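Local coordinates for protein diaminopimelate decarboxylase (Methanocaldococcus jannaschii, PDB 1TUF) that catalyses the pyridoxal-phosphate-dependent decarboxylation of meso-diaminopimelate to L-lysine, the last step of lysine biosynthesis by the DAP pathway, as a homodimer, at residues F15-D20 and S36-K41; K107-G112 and I128-V133; K115-I120 and L139-E144; L251-Y256 and P291-V296. All coordinates share one frame; numbering follows the deposited sequence.

Contact 1 of 4, residues F15-D20 and S36-K41; sequences FIDGYD and SEEQIK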
loop_
_atom_site.group_PDB
_atom_site.type_symbol
_atom_site.label_atom_id
_atom_site.label_comp_id
_atom_site.label_asym_id
_atom_site.label_seq_id
_atom_site.Cartn_x
_atom_site.Cartn_y
_atom_site.Cartn_z
ATOM N N PHE A 15 -15.602 22.891 -9.986
ATOM C CA PHE A 15 -15.568 23.611 -8.719
ATOM C C PHE A 15 -15.890 22.704 -7.551
ATOM O O PHE A 15 -16.749 21.837 -7.648
ATOM C CB PHE A 15 -16.566 24.775 -8.722
ATOM C CG PHE A 15 -16.107 25.966 -9.508
ATOM C CD1 PHE A 15 -16.065 25.932 -10.896
ATOM C CD2 PHE A 15 -15.701 27.120 -8.854
ATOM C CE1 PHE A 15 -15.622 27.031 -11.623
ATOM C CE2 PHE A 15 -15.258 28.223 -9.570
ATOM C CZ PHE A 15 -15.218 28.180 -10.958
ATOM N N ILE A 16 -15.195 22.913 -6.443
ATOM C CA ILE A 16 -15.421 22.129 -5.234
ATOM C C ILE A 16 -15.760 23.152 -4.153
ATOM O O ILE A 16 -14.927 23.984 -3.810
ATOM C CB ILE A 16 -14.150 21.352 -4.841
ATOM C CG1 ILE A 16 -13.708 20.452 -6.001
ATOM C CG2 ILE A 16 -14.420 20.524 -3.602
ATOM C CD1 ILE A 16 -12.280 19.930 -5.872
ATOM N N ASP A 17 -16.980 23.106 -3.625
ATOM C CA ASP A 17 -17.393 24.082 -2.614
ATOM C C ASP A 17 -17.170 25.503 -3.141
ATOM O O ASP A 17 -16.704 26.376 -2.411
ATOM C CB ASP A 17 -16.601 23.908 -1.316
ATOM C CG ASP A 17 -16.925 22.614 -0.598
ATOM O OD1 ASP A 17 -18.118 22.259 -0.513
ATOM O OD2 ASP A 17 -15.984 21.956 -0.101
ATOM N N GLY A 18 -17.479 25.721 -4.417
ATOM C CA GLY A 18 -17.324 27.044 -5.004
ATOM C C GLY A 18 -15.926 27.421 -5.462
ATOM O O GLY A 18 -15.742 28.431 -6.150
ATOM N N TYR A 19 -14.940 26.610 -5.093
ATOM C CA TYR A 19 -13.556 26.875 -5.457
ATOM C C TYR A 19 -13.187 26.236 -6.787
ATOM O O TYR A 19 -13.585 25.107 -7.083
ATOM C CB TYR A 19 -12.623 26.372 -4.352
ATOM C CG TYR A 19 -12.840 27.070 -3.029
ATOM C CD1 TYR A 19 -12.327 28.353 -2.801
ATOM C CD2 TYR A 19 -13.582 26.461 -2.015
ATOM C CE1 TYR A 19 -12.549 29.018 -1.587
ATOM C CE2 TYR A 19 -13.813 27.107 -0.805
ATOM C CZ TYR A 19 -13.294 28.387 -0.590
ATOM O OH TYR A 19 -13.520 29.014 0.623
ATOM N N ASP A 20 -12.433 26.980 -7.592
ATOM C CA ASP A 20 -11.988 26.508 -8.893
ATOM C C ASP A 20 -10.884 25.473 -8.692
ATOM O O ASP A 20 -9.801 25.795 -8.191
ATOM C CB ASP A 20 -11.465 27.682 -9.711
ATOM C CG ASP A 20 -11.178 27.305 -11.142
ATOM O OD1 ASP A 20 -10.348 26.400 -11.374
ATOM O OD2 ASP A 20 -11.789 27.912 -12.043
ATOM N N SER A 36 -13.743 18.208 1.093
ATOM C CA SER A 36 -14.864 19.139 1.238
ATOM C C SER A 36 -15.474 19.094 2.634
ATOM O O SER A 36 -16.116 18.117 3.010
ATOM C CB SER A 36 -15.960 18.808 0.218
ATOM O OG SER A 36 -17.088 19.654 0.379
ATOM N N GLU A 37 -15.288 20.156 3.401
ATOM C CA GLU A 37 -15.833 20.201 4.748
ATOM C C GLU A 37 -17.354 19.984 4.725
ATOM O O GLU A 37 -17.888 19.159 5.474
ATOM C CB GLU A 37 -15.478 21.542 5.390
ATOM C CG GLU A 37 -15.991 21.716 6.799
ATOM C CD GLU A 37 -15.382 22.919 7.479
ATOM O OE1 GLU A 37 -14.183 22.865 7.824
ATOM O OE2 GLU A 37 -16.096 23.931 7.660
ATOM N N GLU A 38 -18.043 20.719 3.853
ATOM C CA GLU A 38 -19.494 20.601 3.720
ATOM C C GLU A 38 -19.948 19.189 3.378
ATOM O O GLU A 38 -20.889 18.671 3.987
ATOM C CB GLU A 38 -20.021 21.581 2.660
ATOM C CG GLU A 38 -20.222 22.986 3.196
ATOM C CD GLU A 38 -21.250 23.014 4.316
ATOM O OE1 GLU A 38 -21.190 23.935 5.158
ATOM O OE2 GLU A 38 -22.123 22.108 4.349
ATOM N N GLN A 39 -19.296 18.557 2.406
ATOM C CA GLN A 39 -19.700 17.203 2.053
ATOM C C GLN A 39 -19.660 16.302 3.278
ATOM O O GLN A 39 -20.520 15.443 3.448
ATOM C CB GLN A 39 -18.812 16.617 0.956
ATOM C CG GLN A 39 -19.251 15.221 0.525
ATOM C CD GLN A 39 -20.653 15.207 -0.074
ATOM O OE1 GLN A 39 -20.900 15.795 -1.132
ATOM N NE2 GLN A 39 -21.583 14.534 0.609
ATOM N N ILE A 40 -18.669 16.502 4.140
ATOM C CA ILE A 40 -18.573 15.683 5.341
ATOM C C ILE A 40 -19.758 15.963 6.266
ATOM O O ILE A 40 -20.281 15.050 6.911
ATOM C CB ILE A 40 -17.260 15.940 6.090
ATOM C CG1 ILE A 40 -16.078 15.571 5.181
ATOM C CG2 ILE A 40 -17.230 15.114 7.390
ATOM C CD1 ILE A 40 -14.715 15.909 5.740
ATOM N N LYS A 41 -20.174 17.229 6.336
ATOM C CA LYS A 41 -21.305 17.604 7.182
ATOM C C LYS A 41 -22.562 16.938 6.639
ATOM O O LYS A 41 -23.393 16.416 7.391
ATOM C CB LYS A 41 -21.504 19.124 7.201
ATOM C CG LYS A 41 -20.494 19.902 8.034
ATOM C CD LYS A 41 -20.870 21.386 8.093
ATOM C CE LYS A 41 -19.786 22.237 8.764
ATOM N NZ LYS A 41 -20.160 23.688 8.805
#
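The flat group that carries this contact is the carboxylate of D17, which meets the hydroxyl of S36. S36 OG donates to D17 OD2 at 2.6 Å, on the oxygen's syn lone pair. D17 OD1 lies 3.8 Å from E38 CB, in the first turn of helix 37-51. The E38 chain bends away, leaving E38 OE2 6.3 Å from D17 OD1; the carboxylate planes are 81° apart. The one face of the F15 ring with a neighbour here carries D20 CA, and G18 C lies at its edge.

S36 OG stands anti to its own backbone N (chi1 177°). From there it also accepts from Q39 N at 3.2 Å. D17 OD2 has a second partner in T406 OG1, and S36 OG one in T6 OG1. D17 OD2 is therefore held by two hydroxyls, those of S36 and T406. I16 CG2 only grazes S36 CB. D17 lies in the type I' turn of a beta hairpin, I16 to Y19, which meets the serine N-cap of helix 37-51.

Contact 2 of 4, residues K107-G112 and I128-V133; sequences KIVFNG and IRAFNV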
loop_
_atom_site.group_PDB
_atom_site.type_symbol
_atom_site.label_atom_id
_atom_site.label_comp_id
_atom_site.label_asym_id
_atom_site.label_seq_id
_atom_site.Cartn_x
_atom_site.Cartn_y
_atom_site.Cartn_z
ATOM N N LYS A 107 -17.745 8.155 23.547
ATOM C CA LYS A 107 -18.086 7.894 22.156
ATOM C C LYS A 107 -16.938 7.250 21.375
ATOM O O LYS A 107 -16.797 7.488 20.175
ATOM C CB LYS A 107 -18.513 9.193 21.475
ATOM C CG LYS A 107 -19.819 9.743 21.994
ATOM C CD LYS A 107 -20.132 11.070 21.344
ATOM C CE LYS A 107 -21.400 11.682 21.927
ATOM N NZ LYS A 107 -21.535 13.105 21.508
ATOM N N ILE A 108 -16.136 6.427 22.055
ATOM C CA ILE A 108 -14.986 5.744 21.446
ATOM C C ILE A 108 -14.961 4.223 21.630
ATOM O O ILE A 108 -14.942 3.720 22.750
ATOM C CB ILE A 108 -13.645 6.286 22.010
ATOM C CG1 ILE A 108 -13.495 7.772 21.650
ATOM C CG2 ILE A 108 -12.473 5.432 21.473
ATOM C CD1 ILE A 108 -12.309 8.487 22.308
ATOM N N VAL A 109 -14.951 3.491 20.523
ATOM C CA VAL A 109 -14.884 2.036 20.581
ATOM C C VAL A 109 -13.557 1.590 19.972
ATOM O O VAL A 109 -13.095 2.162 18.980
ATOM C CB VAL A 109 -16.064 1.391 19.825
ATOM C CG1 VAL A 109 -17.351 1.625 20.605
ATOM C CG2 VAL A 109 -16.178 1.980 18.424
ATOM N N PHE A 110 -12.951 0.576 20.584
ATOM C CA PHE A 110 -11.659 0.047 20.156
ATOM C C PHE A 110 -11.764 -1.360 19.564
ATOM O O PHE A 110 -12.063 -2.317 20.275
ATOM C CB PHE A 110 -10.707 0.021 21.360
ATOM C CG PHE A 110 -9.249 -0.103 20.995
ATOM C CD1 PHE A 110 -8.852 -0.693 19.796
ATOM C CD2 PHE A 110 -8.269 0.361 21.865
ATOM C CE1 PHE A 110 -7.503 -0.817 19.473
ATOM C CE2 PHE A 110 -6.921 0.241 21.549
ATOM C CZ PHE A 110 -6.538 -0.348 20.352
ATOM N N ASN A 111 -11.499 -1.477 18.265
ATOM C CA ASN A 111 -11.534 -2.761 17.564
ATOM C C ASN A 111 -10.126 -3.245 17.261
ATOM O O ASN A 111 -9.170 -2.478 17.324
ATOM C CB ASN A 111 -12.292 -2.634 16.249
ATOM C CG ASN A 111 -13.788 -2.667 16.437
ATOM O OD1 ASN A 111 -14.346 -3.691 16.840
ATOM N ND2 ASN A 111 -14.452 -1.547 16.145
ATOM N N GLY A 112 -10.003 -4.518 16.909
ATOM C CA GLY A 112 -8.699 -5.060 16.597
ATOM C C GLY A 112 -8.567 -6.469 17.121
ATOM O O GLY A 112 -8.998 -6.766 18.238
ATOM N N ILE A 128 -12.363 4.505 27.541
ATOM C CA ILE A 128 -13.179 4.494 26.330
ATOM C C ILE A 128 -14.516 3.790 26.584
ATOM O O ILE A 128 -14.630 2.954 27.488
ATOM C CB ILE A 128 -12.450 3.785 25.158
ATOM C CG1 ILE A 128 -12.098 2.355 25.545
ATOM C CG2 ILE A 128 -11.198 4.542 24.777
ATOM C CD1 ILE A 128 -11.555 1.555 24.390
ATOM N N ARG A 129 -15.525 4.133 25.787
ATOM C CA ARG A 129 -16.851 3.536 25.937
ATOM C C ARG A 129 -16.750 2.028 25.977
ATOM O O ARG A 129 -17.253 1.382 26.901
ATOM C CB ARG A 129 -17.780 3.943 24.790
ATOM C CG ARG A 129 -19.142 3.243 24.828
ATOM C CD ARG A 129 -19.975 3.586 23.597
ATOM N NE ARG A 129 -21.053 4.510 23.926
ATOM C CZ ARG A 129 -22.145 4.164 24.599
ATOM N NH1 ARG A 129 -22.303 2.910 25.006
ATOM N NH2 ARG A 129 -23.068 5.074 24.880
ATOM N N ALA A 130 -16.083 1.458 24.980
ATOM C CA ALA A 130 -15.961 0.016 24.964
ATOM C C ALA A 130 -14.799 -0.561 24.183
ATOM O O ALA A 130 -14.306 0.022 23.222
ATOM C CB ALA A 130 -17.265 -0.595 24.465
ATOM N N PHE A 131 -14.372 -1.733 24.628
ATOM C CA PHE A 131 -13.308 -2.481 23.986
ATOM C C PHE A 131 -14.061 -3.570 23.225
ATOM O O PHE A 131 -14.644 -4.475 23.830
ATOM C CB PHE A 131 -12.388 -3.128 25.040
ATOM C CG PHE A 131 -11.092 -2.384 25.281
ATOM C CD1 PHE A 131 -10.132 -2.284 24.272
ATOM C CD2 PHE A 131 -10.821 -1.808 26.521
ATOM C CE1 PHE A 131 -8.919 -1.627 24.494
ATOM C CE2 PHE A 131 -9.607 -1.145 26.755
ATOM C CZ PHE A 131 -8.653 -1.056 25.736
ATOM N N ASN A 132 -14.106 -3.476 21.907
ATOM C CA ASN A 132 -14.791 -4.521 21.173
ATOM C C ASN A 132 -13.896 -5.752 21.212
ATOM O O ASN A 132 -13.125 -6.005 20.286
ATOM C CB ASN A 132 -15.060 -4.094 19.727
ATOM C CG ASN A 132 -16.162 -3.059 19.626
ATOM O OD1 ASN A 132 -16.957 -2.898 20.557
ATOM N ND2 ASN A 132 -16.229 -2.361 18.491
ATOM N N VAL A 133 -13.993 -6.510 22.300
ATOM C CA VAL A 133 -13.178 -7.705 22.457
ATOM C C VAL A 133 -13.330 -8.620 21.248
ATOM O O VAL A 133 -14.431 -8.820 20.737
ATOM C CB VAL A 133 -13.548 -8.475 23.738
ATOM C CG1 VAL A 133 -12.653 -9.690 23.888
ATOM C CG2 VAL A 133 -13.395 -7.559 24.948
#
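F110 and F131 lie side by side and point the same way on one face of the sheet. Their planes are 24° apart, but the rings are slid so far that they barely overlap, with centroids 5.4 Å apart. F110 CD2 approaches F131 CE1 at 3.4 Å. I128 ties the pair together. Its CG1 takes the crowded position between backbone N and carbonyl carbon (chi1 58°), and CD1 ends over the centre of the F131 ring. The same methyl is near the plane of the F110 ring, at its edge, 3.5 Å from F110 CB. I108 and I128 cross at about a right angle, CG2 against CG2.

Strands 108-110 and 130-133 are parallel neighbours in the alpha/beta barrel that binds pyridoxal phosphate. Helix 117-125 joins them in a beta-alpha-beta unit. F110 N donates to A130 O at 3.0 Å, and N132 N to F110 O at 2.9 Å. V109 and A130 share the other face.

Next along the strands, N132 ND2 donates to N111 OD1 at 2.8 Å. The donor stands above the carbonyl plane of N111, and the amide planes are 49° apart. N111 ND2 is bound in turn by D88 and by the cofactor-site residue E290.

Contact 3 of 4, residues K115-I120 and L139-E144; sequences KTKEEI and LILINE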
loop_
_atom_site.group_PDB
_atom_site.type_symbol
_atom_site.label_atom_id
_atom_site.label_comp_id
_atom_site.label_asym_id
_atom_site.label_seq_id
_atom_site.Cartn_x
_atom_site.Cartn_y
_atom_site.Cartn_z
ATOM N N LYS A 115 -4.805 -6.564 19.978
ATOM C CA LYS A 115 -4.597 -5.454 20.885
ATOM C C LYS A 115 -3.450 -5.812 21.826
ATOM O O LYS A 115 -3.445 -6.877 22.458
ATOM C CB LYS A 115 -5.866 -5.169 21.704
ATOM C CG LYS A 115 -7.073 -4.714 20.882
ATOM C CD LYS A 115 -8.217 -4.225 21.776
ATOM C CE LYS A 115 -9.507 -4.023 20.982
ATOM N NZ LYS A 115 -10.042 -5.313 20.432
ATOM N N THR A 116 -2.479 -4.908 21.905
ATOM C CA THR A 116 -1.298 -5.078 22.745
ATOM C C THR A 116 -1.540 -4.474 24.128
ATOM O O THR A 116 -2.368 -3.580 24.286
ATOM C CB THR A 116 -0.095 -4.355 22.131
ATOM O OG1 THR A 116 -0.357 -2.946 22.107
ATOM C CG2 THR A 116 0.156 -4.840 20.714
ATOM N N LYS A 117 -0.815 -4.961 25.126
ATOM C CA LYS A 117 -0.964 -4.425 26.471
ATOM C C LYS A 117 -0.864 -2.893 26.412
ATOM O O LYS A 117 -1.645 -2.192 27.049
ATOM C CB LYS A 117 0.118 -4.995 27.391
ATOM C CG LYS A 117 -0.093 -4.672 28.870
ATOM C CD LYS A 117 0.977 -5.328 29.726
ATOM C CE LYS A 117 0.662 -5.230 31.211
ATOM N NZ LYS A 117 -0.589 -5.972 31.580
ATOM N N GLU A 118 0.086 -2.389 25.626
ATOM C CA GLU A 118 0.301 -0.950 25.459
ATOM C C GLU A 118 -1.000 -0.254 25.016
ATOM O O GLU A 118 -1.392 0.769 25.577
ATOM C CB GLU A 118 1.418 -0.720 24.424
ATOM C CG GLU A 118 1.630 0.731 23.970
ATOM C CD GLU A 118 2.709 1.458 24.762
ATOM O OE1 GLU A 118 2.805 2.707 24.632
ATOM O OE2 GLU A 118 3.462 0.784 25.507
ATOM N N GLU A 119 -1.666 -0.811 24.008
ATOM C CA GLU A 119 -2.912 -0.230 23.514
ATOM C C GLU A 119 -4.039 -0.369 24.558
ATOM O O GLU A 119 -4.874 0.518 24.715
ATOM C CB GLU A 119 -3.312 -0.896 22.187
ATOM C CG GLU A 119 -2.243 -0.798 21.102
ATOM C CD GLU A 119 -2.668 -1.411 19.766
ATOM O OE1 GLU A 119 -2.901 -2.638 19.714
ATOM O OE2 GLU A 119 -2.762 -0.656 18.765
ATOM N N ILE A 120 -4.049 -1.478 25.285
ATOM C CA ILE A 120 -5.071 -1.690 26.297
ATOM C C ILE A 120 -4.967 -0.640 27.400
ATOM O O ILE A 120 -5.966 -0.014 27.767
ATOM C CB ILE A 120 -4.960 -3.112 26.870
ATOM C CG1 ILE A 120 -5.515 -4.097 25.833
ATOM C CG2 ILE A 120 -5.688 -3.212 28.207
ATOM C CD1 ILE A 120 -5.197 -5.532 26.105
ATOM N N LEU A 139 -9.594 -10.725 26.236
ATOM C CA LEU A 139 -10.356 -10.458 27.458
ATOM C C LEU A 139 -9.480 -10.681 28.688
ATOM O O LEU A 139 -9.433 -9.851 29.596
ATOM C CB LEU A 139 -11.578 -11.381 27.533
ATOM C CG LEU A 139 -12.870 -10.897 28.201
ATOM C CD1 LEU A 139 -13.699 -12.118 28.592
ATOM C CD2 LEU A 139 -12.575 -10.065 29.431
ATOM N N ILE A 140 -8.788 -11.812 28.710
ATOM C CA ILE A 140 -7.906 -12.148 29.817
ATOM C C ILE A 140 -6.820 -11.096 29.995
ATOM O O ILE A 140 -6.372 -10.841 31.116
ATOM C CB ILE A 140 -7.217 -13.494 29.576
ATOM C CG1 ILE A 140 -8.256 -14.618 29.599
ATOM C CG2 ILE A 140 -6.120 -13.699 30.589
ATOM C CD1 ILE A 140 -7.673 -15.990 29.341
ATOM N N LEU A 141 -6.391 -10.497 28.886
ATOM C CA LEU A 141 -5.342 -9.476 28.918
ATOM C C LEU A 141 -5.916 -8.172 29.447
ATOM O O LEU A 141 -5.325 -7.534 30.321
ATOM C CB LEU A 141 -4.773 -9.234 27.515
ATOM C CG LEU A 141 -3.292 -8.845 27.431
ATOM C CD1 LEU A 141 -3.033 -8.213 26.082
ATOM C CD2 LEU A 141 -2.918 -7.877 28.531
ATOM N N ILE A 142 -7.064 -7.778 28.902
ATOM C CA ILE A 142 -7.728 -6.550 29.330
ATOM C C ILE A 142 -8.024 -6.601 30.827
ATOM O O ILE A 142 -7.675 -5.683 31.570
ATOM C CB ILE A 142 -9.047 -6.338 28.573
ATOM C CG1 ILE A 142 -8.758 -6.199 27.079
ATOM C CG2 ILE A 142 -9.760 -5.109 29.105
ATOM C CD1 ILE A 142 -9.994 -6.064 26.233
ATOM N N ASN A 143 -8.647 -7.691 31.265
ATOM C CA ASN A 143 -8.986 -7.858 32.670
ATOM C C ASN A 143 -7.738 -7.803 33.550
ATOM O O ASN A 143 -7.704 -7.070 34.540
ATOM C CB ASN A 143 -9.731 -9.180 32.876
ATOM C CG ASN A 143 -10.174 -9.381 34.312
ATOM O OD1 ASN A 143 -9.592 -10.192 35.052
ATOM N ND2 ASN A 143 -11.201 -8.636 34.721
ATOM N N GLU A 144 -6.714 -8.571 33.185
ATOM C CA GLU A 144 -5.465 -8.581 33.941
ATOM C C GLU A 144 -4.806 -7.199 33.937
ATOM O O GLU A 144 -4.200 -6.787 34.932
ATOM C CB GLU A 144 -4.487 -9.607 33.358
ATOM C CG GLU A 144 -4.416 -10.941 34.096
ATOM C CD GLU A 144 -3.881 -10.803 35.517
ATOM O OE1 GLU A 144 -2.885 -10.072 35.708
ATOM O OE2 GLU A 144 -4.448 -11.431 36.438
#
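I120 points its side chain at helix 136-149 and meets both L141 and I142. From CB, the CG2 branch runs to the backbone of the other helix, with I142 CA 4.1 Å away. CG1 lies anti to the carbonyl carbon (chi1 -75°) and passes I142 CG1 at the same distance. The tip, CD1, makes the closest contacts. It lies 3.4 Å from L141 CD1 and 3.8 Å from I142 CG1. I120 crosses I142 at about a right angle and L141 obliquely.

These are two consecutive outer helices of the alpha/beta barrel, 117-125 and 136-149, with strand 130-133 between them in the chain. The first starts with a capping box. T116 OG1 accepts from E119 N at 3.1 Å, and E119 OE1 accepts from T116 N at 3.2 Å.

L141 CD1 also lies 3.9 Å from K115 O. That carbonyl accepts a hydrogen bond from H308 NE2 of the second subunit, and the same histidine packs on L141. Inward, I142 rests on F131 and V133 of strand 130-133. K117 reaches along helix 136-149, where its NZ hydrogen-bonds T145 OG1 and forms a salt bridge with E148.

Contact 4 of 4, residues L251-Y256 and P291-V296; sequences LGIPYY and PGRSLV. With AZ1 (azelaic acid), chain C.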
loop_
_atom_site.group_PDB
_atom_site.type_symbol
_atom_site.label_atom_id
_atom_site.label_comp_id
_atom_site.label_asym_id
_atom_site.label_seq_id
_atom_site.Cartn_x
_atom_site.Cartn_y
_atom_site.Cartn_z
ATOM N N LEU A 251 -21.277 0.482 4.632
ATOM C CA LEU A 251 -22.299 0.897 3.680
ATOM C C LEU A 251 -21.612 1.434 2.419
ATOM O O LEU A 251 -20.808 2.365 2.491
ATOM C CB LEU A 251 -23.192 1.980 4.292
ATOM C CG LEU A 251 -24.292 2.509 3.368
ATOM C CD1 LEU A 251 -25.286 1.384 3.131
ATOM C CD2 LEU A 251 -24.990 3.729 3.972
ATOM N N GLY A 252 -21.930 0.840 1.271
ATOM C CA GLY A 252 -21.338 1.260 0.011
ATOM C C GLY A 252 -21.482 2.728 -0.343
ATOM O O GLY A 252 -22.354 3.418 0.170
ATOM N N ILE A 253 -20.620 3.181 -1.251
ATOM C CA ILE A 253 -20.565 4.556 -1.728
ATOM C C ILE A 253 -20.796 4.593 -3.239
ATOM O O ILE A 253 -20.467 3.645 -3.952
ATOM C CB ILE A 253 -19.175 5.166 -1.382
ATOM C CG1 ILE A 253 -19.246 5.803 0.004
ATOM C CG2 ILE A 253 -18.687 6.126 -2.468
ATOM C CD1 ILE A 253 -19.569 4.800 1.102
ATOM N N PRO A 254 -21.366 5.696 -3.744
ATOM C CA PRO A 254 -21.673 5.921 -5.163
ATOM C C PRO A 254 -20.454 6.056 -6.084
ATOM O O PRO A 254 -20.322 7.065 -6.782
ATOM C CB PRO A 254 -22.499 7.212 -5.137
ATOM C CG PRO A 254 -23.111 7.205 -3.768
ATOM C CD PRO A 254 -21.947 6.764 -2.915
ATOM N N TYR A 255 -19.568 5.062 -6.097
ATOM C CA TYR A 255 -18.389 5.139 -6.973
ATOM C C TYR A 255 -18.857 5.212 -8.418
ATOM O O TYR A 255 -18.381 6.041 -9.194
ATOM C CB TYR A 255 -17.471 3.922 -6.783
ATOM C CG TYR A 255 -16.633 3.967 -5.524
ATOM C CD1 TYR A 255 -15.734 5.012 -5.292
ATOM C CD2 TYR A 255 -16.763 2.984 -4.549
ATOM C CE1 TYR A 255 -14.988 5.072 -4.109
ATOM C CE2 TYR A 255 -16.028 3.035 -3.371
ATOM C CZ TYR A 255 -15.150 4.077 -3.154
ATOM O OH TYR A 255 -14.465 4.123 -1.960
ATOM N N TYR A 256 -19.786 4.328 -8.775
ATOM C CA TYR A 256 -20.356 4.311 -10.120
ATOM C C TYR A 256 -21.519 5.298 -10.095
ATOM O O TYR A 256 -22.451 5.152 -9.299
ATOM C CB TYR A 256 -20.840 2.899 -10.476
ATOM C CG TYR A 256 -19.736 1.988 -10.972
ATOM C CD1 TYR A 256 -19.259 2.083 -12.280
ATOM C CD2 TYR A 256 -19.142 1.057 -10.120
ATOM C CE1 TYR A 256 -18.210 1.270 -12.729
ATOM C CE2 TYR A 256 -18.099 0.244 -10.553
ATOM C CZ TYR A 256 -17.634 0.352 -11.855
ATOM O OH TYR A 256 -16.589 -0.452 -12.263
ATOM N N PRO A 291 -19.397 3.764 10.567
ATOM C CA PRO A 291 -19.221 4.160 9.166
ATOM C C PRO A 291 -17.855 4.761 8.897
ATOM O O PRO A 291 -17.342 5.521 9.712
ATOM C CB PRO A 291 -20.318 5.203 8.949
ATOM C CG PRO A 291 -21.324 4.892 10.000
ATOM C CD PRO A 291 -20.479 4.546 11.189
ATOM N N GLY A 292 -17.278 4.434 7.747
ATOM C CA GLY A 292 -15.989 4.991 7.386
ATOM C C GLY A 292 -16.090 5.624 6.013
ATOM O O GLY A 292 -16.129 6.845 5.862
ATOM N N ARG A 293 -16.150 4.772 4.997
ATOM C CA ARG A 293 -16.258 5.215 3.619
ATOM C C ARG A 293 -17.523 6.055 3.418
ATOM O O ARG A 293 -17.512 7.035 2.672
ATOM C CB ARG A 293 -16.296 3.989 2.708
ATOM C CG ARG A 293 -16.134 4.267 1.227
ATOM C CD ARG A 293 -16.612 3.060 0.425
ATOM N NE ARG A 293 -16.051 1.803 0.921
ATOM C CZ ARG A 293 -14.794 1.411 0.720
ATOM N NH1 ARG A 293 -13.962 2.179 0.026
ATOM N NH2 ARG A 293 -14.373 0.252 1.213
ATOM N N SER A 294 -18.609 5.674 4.091
ATOM C CA SER A 294 -19.879 6.394 3.951
ATOM C C SER A 294 -19.933 7.724 4.694
ATOM O O SER A 294 -21.005 8.271 4.907
ATOM C CB SER A 294 -21.063 5.507 4.370
ATOM O OG SER A 294 -20.946 5.049 5.704
ATOM N N LEU A 295 -18.772 8.243 5.078
ATOM C CA LEU A 295 -18.705 9.518 5.767
ATOM C C LEU A 295 -17.710 10.472 5.123
ATOM O O LEU A 295 -17.968 11.670 5.057
ATOM C CB LEU A 295 -18.331 9.322 7.233
ATOM C CG LEU A 295 -19.482 9.154 8.234
ATOM C CD1 LEU A 295 -18.907 8.921 9.617
ATOM C CD2 LEU A 295 -20.372 10.393 8.240
ATOM N N VAL A 296 -16.584 9.956 4.632
ATOM C CA VAL A 296 -15.572 10.823 4.036
ATOM C C VAL A 296 -15.257 10.562 2.565
ATOM O O VAL A 296 -14.750 11.446 1.879
ATOM C CB VAL A 296 -14.249 10.756 4.846
ATOM C CG1 VAL A 296 -14.513 11.147 6.294
ATOM C CG2 VAL A 296 -13.656 9.344 4.784
HETATM C C AZ1 C . -11.284 0.059 -1.070
HETATM C C2 AZ1 C . -11.193 -0.473 0.366
HETATM C C3 AZ1 C . -10.355 -0.832 1.598
HETATM C C4 AZ1 C . -10.750 -1.393 2.966
HETATM C C5 AZ1 C . -12.149 -1.868 3.342
HETATM C C6 AZ1 C . -12.236 -3.058 4.304
HETATM C C7 AZ1 C . -12.444 -4.553 4.020
HETATM C C8 AZ1 C . -12.154 -5.655 5.040
HETATM C C9 AZ1 C . -13.102 -5.728 6.222
HETATM O OXT AZ1 C . -12.476 0.150 -1.713
HETATM O O AZ1 C . -10.256 0.412 -1.648
HETATM O O2 AZ1 C . -14.420 -6.032 5.983
HETATM O OXT2 AZ1 C . -12.633 -5.497 7.349
HETATM O O HOH W 1 -19.063 3.353 5.169
HETATM O O HOH W 2 -18.063 0.804 2.979
#
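R293 leaves helix 293-296 extended, with CG anti to the backbone N (chi1 -169°), and then bends at chi3 (-49°). The bend brings the guanidinium up to both the Y255 hydroxyl and the azelaic acid. R293 NH1 donates to Y255 OH at 2.8 Å, and the hydroxyl is tilted slightly from the guanidinium plane. The ring and guanidinium planes are 66° apart. R293 NH1 makes a second, weak bond to the ligand oxygen OXT at 3.1 Å, while NH2 bonds S213.

I253 packs against the R293 chain and the helix start. Its CD1 lies 3.3 Å from S294 N and 3.5 Å from R293 CG, and its CG2 is over the centre of the Y255 ring. Water 2 accepts from R293 NE at 3.0 Å and makes a weak bond to L251 O. Water 1 accepts from S294 N at 2.6 Å and is also bonded to S294 OG, which has Y47 OH as another partner.

G292 N and R293 N bond the phosphate of the cofactor lysine at position 69. R293 thus serves the cofactor and the bound diacid: its backbone holds the cofactor phosphate, and its positive side chain would favour a carboxylate, consistent with substrate binding.

Contacts 2, 3 and 4 lie in the barrel domain, while contact 1 joins a hairpin to the start of helix 37-51. Contacts 2 and 3 alternate along the chain, with centres about 12 Å apart. K115 NZ of contact 3 probably bonds N132 O of contact 2 at 3.2 Å. F131 CZ packs 3.5 Å from I120 O. Both contacts touch the second subunit. Contact 4 is at the active site and touches azelaic acid; the N111 side chain of contact 2 is about 9 Å, nearest atoms, from azelaic acid. Contact 1, away from the annotated sites, touches contact 4 through I40 CG2 and L295 O, 4.2 Å apart. Contacts 1 and 3 lie farthest apart, centres about 41 Å.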